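Local coordinates for protein tannase (Lactobacillus plantarum, PDB 3WA7) that is a tannase, an alpha/beta-hydrolase that probably cleaves the galloyl ester bonds of hydrolysable tannins, at residues D329-L332 against S333-L336. Residues are numbered along the deposited sequence; the frame is centred on the assembly and turned at random.
Sequences DLDL and SAYL. With SO4 (sulfate ion), chain B.
The carboxylate of Asp-331 lies with one face over the start of the helix 332-339: Ala-334 N meets OD1 from well above the carboxylate plane (64° out of it), and the CB of Ala-334 sits 3.4 Å from Asp-331 CG. At the edge, Ser-333 CB comes up beside Asp-331 OD1, 3.7 Å away and close to the carboxylate plane. This is an N-cap, made where strand 326-330 of a beta-hairpin gives way to the helix. With CG anti to the backbone N (chi1 178°), the acid folds back beside its own carbonyl carbon, which lets Asp-331 OD1 accept from Ala-334 N at 3.0 Å. The main-chain O of Asp-331 takes Tyr-335 N and opens the helical ladder, and the ring of Tyr-335 swings away from the turn, edge-to-face with Tyr-317, its OH bonded to the carbonyl of Ala-417.

The first two amides of the helix, Leu-332 N and Ser-333 N, point into a sulfate, probably from the crystallisation liquor; its O2 is gripped twice, by Ser-333 N and by Ser-333 OG, both at 3.0 Å. Arg-293 and Arg-297 of helix 291-309 bind the same anion.

On the buried flank, Leu-330 lays CD1 against Tyr-335 CB (3.8 Å), while Leu-332 packs its CG and CD1 against the branch of Leu-336 and also touches Leu-300. Cutting Leu-332 back to an alanine would probably leave a gap between Leu-300 and Leu-336, though Ile-223 and Phe-424 still touch the Leu-336 branch. Backbone ties the same two leucines: Leu-336 N lies 2.9 Å from Leu-332 O, and Leu-336 CG is 3.2 Å from Leu-332 O.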
ATOM      1  N   ASP A 329     -15.791  15.357  21.188  1.00 12.35           N
ATOM      2  CA  ASP A 329     -16.402  14.038  21.147  1.00 11.92           C
ATOM      3  C   ASP A 329     -16.831  13.682  19.736  1.00 11.28           C
ATOM      4  O   ASP A 329     -16.829  14.524  18.838  1.00  8.11           O
ATOM      5  CB  ASP A 329     -17.615  13.980  22.078  1.00 15.30           C
ATOM      6  CG  ASP A 329     -17.820  12.599  22.684  1.00 18.72           C
ATOM      7  OD1 ASP A 329     -17.393  11.600  22.067  1.00 19.69           O
ATOM      8  OD2 ASP A 329     -18.416  12.515  23.778  1.00 21.31           O
ATOM      9  N   LEU A 330     -17.206  12.423  19.554  1.00  8.96           N
ATOM     10  CA  LEU A 330     -17.632  11.940  18.254  1.00  8.92           C
ATOM     11  C   LEU A 330     -18.562  10.746  18.357  1.00  9.08           C
ATOM     12  O   LEU A 330     -18.302   9.802  19.109  1.00  9.66           O
ATOM     13  CB  LEU A 330     -16.417  11.535  17.410  1.00  8.78           C
ATOM     14  CG  LEU A 330     -16.724  10.704  16.154  1.00  9.21           C
ATOM     15  CD1 LEU A 330     -17.531  11.531  15.167  1.00  8.69           C
ATOM     16  CD2 LEU A 330     -15.427  10.227  15.519  1.00  9.44           C
ATOM     17  N   ASP A 331     -19.658  10.810  17.610  1.00  8.70           N
ATOM     18  CA  ASP A 331     -20.608   9.712  17.529  1.00  7.88           C
ATOM     19  C   ASP A 331     -20.063   8.990  16.295  1.00  8.35           C
ATOM     20  O   ASP A 331     -20.371   9.365  15.163  1.00  7.64           O
ATOM     21  CB  ASP A 331     -22.022  10.243  17.245  1.00 10.16           C
ATOM     22  CG  ASP A 331     -23.049   9.128  17.108  1.00 12.73           C
ATOM     23  OD1 ASP A 331     -22.670   8.009  16.700  1.00 10.70           O
ATOM     24  OD2 ASP A 331     -24.241   9.377  17.396  1.00 13.83           O
ATOM     25  N   LEU A 332     -19.229   7.975  16.513  1.00  8.48           N
ATOM     26  CA  LEU A 332     -18.612   7.245  15.408  1.00  7.08           C
ATOM     27  C   LEU A 332     -19.613   6.645  14.432  1.00  7.20           C
ATOM     28  O   LEU A 332     -19.416   6.709  13.220  1.00  6.45           O
ATOM     29  CB  LEU A 332     -17.688   6.145  15.950  1.00  7.25           C
ATOM     30  CG  LEU A 332     -16.938   5.298  14.917  1.00  6.45           C
ATOM     31  CD1 LEU A 332     -16.135   6.195  13.988  1.00  7.35           C
ATOM     32  CD2 LEU A 332     -16.015   4.315  15.638  1.00  7.08           C
ATOM     33  N   SER A 333     -20.686   6.060  14.954  1.00  7.52           N
ATOM     34  CA  SER A 333     -21.700   5.461  14.096  1.00  9.32           C
ATOM     35  C   SER A 333     -22.303   6.515  13.178  1.00  9.14           C
ATOM     36  O   SER A 333     -22.547   6.254  11.997  1.00  9.35           O
ATOM     37  CB  SER A 333     -22.798   4.813  14.941  1.00 10.98           C
ATOM     38  OG  SER A 333     -22.271   3.747  15.711  1.00 17.42           O
ATOM     39  N   ALA A 334     -22.538   7.705  13.723  1.00  8.15           N
ATOM     40  CA  ALA A 334     -23.111   8.794  12.937  1.00  8.38           C
ATOM     41  C   ALA A 334     -22.139   9.224  11.841  1.00  8.31           C
ATOM     42  O   ALA A 334     -22.545   9.468  10.705  1.00  7.52           O
ATOM     43  CB  ALA A 334     -23.443   9.979  13.839  1.00  9.78           C
ATOM     44  N   TYR A 335     -20.856   9.308  12.183  1.00  5.82           N
ATOM     45  CA  TYR A 335     -19.844   9.700  11.206  1.00  6.22           C
ATOM     46  C   TYR A 335     -19.784   8.694  10.058  1.00  7.10           C
ATOM     47  O   TYR A 335     -19.761   9.074   8.884  1.00  6.53           O
ATOM     48  CB  TYR A 335     -18.463   9.795  11.867  1.00  5.74           C
ATOM     49  CG  TYR A 335     -17.346  10.077  10.883  1.00  7.10           C
ATOM     50  CD1 TYR A 335     -17.202  11.338  10.310  1.00  7.36           C
ATOM     51  CD2 TYR A 335     -16.459   9.070  10.493  1.00  5.97           C
ATOM     52  CE1 TYR A 335     -16.205  11.593   9.368  1.00  8.17           C
ATOM     53  CE2 TYR A 335     -15.462   9.312   9.552  1.00  7.36           C
ATOM     54  CZ  TYR A 335     -15.343  10.579   8.994  1.00  7.83           C
ATOM     55  OH  TYR A 335     -14.363  10.833   8.058  1.00  6.45           O
ATOM     56  N   LEU A 336     -19.760   7.411  10.402  1.00  7.33           N
ATOM     57  CA  LEU A 336     -19.692   6.362   9.391  1.00  6.84           C
ATOM     58  C   LEU A 336     -20.890   6.375   8.452  1.00  8.29           C
ATOM     59  O   LEU A 336     -20.743   6.165   7.247  1.00  9.49           O
ATOM     60  CB  LEU A 336     -19.547   4.996  10.069  1.00  6.67           C
ATOM     61  CG  LEU A 336     -18.223   4.895  10.833  1.00  5.99           C
ATOM     62  CD1 LEU A 336     -18.190   3.635  11.676  1.00  6.94           C
ATOM     63  CD2 LEU A 336     -17.059   4.926   9.839  1.00  7.92           C
TER
HETATM   64  S   SO4 B 501     -20.014   5.406  19.129  1.00 13.36           S
HETATM   65  O1  SO4 B 501     -19.188   6.626  19.065  1.00 14.72           O
HETATM   66  O2  SO4 B 501     -20.468   5.022  17.783  1.00 11.17           O
HETATM   67  O3  SO4 B 501     -19.225   4.308  19.714  1.00 14.36           O
HETATM   68  O4  SO4 B 501     -21.193   5.663  19.981  1.00 17.84           O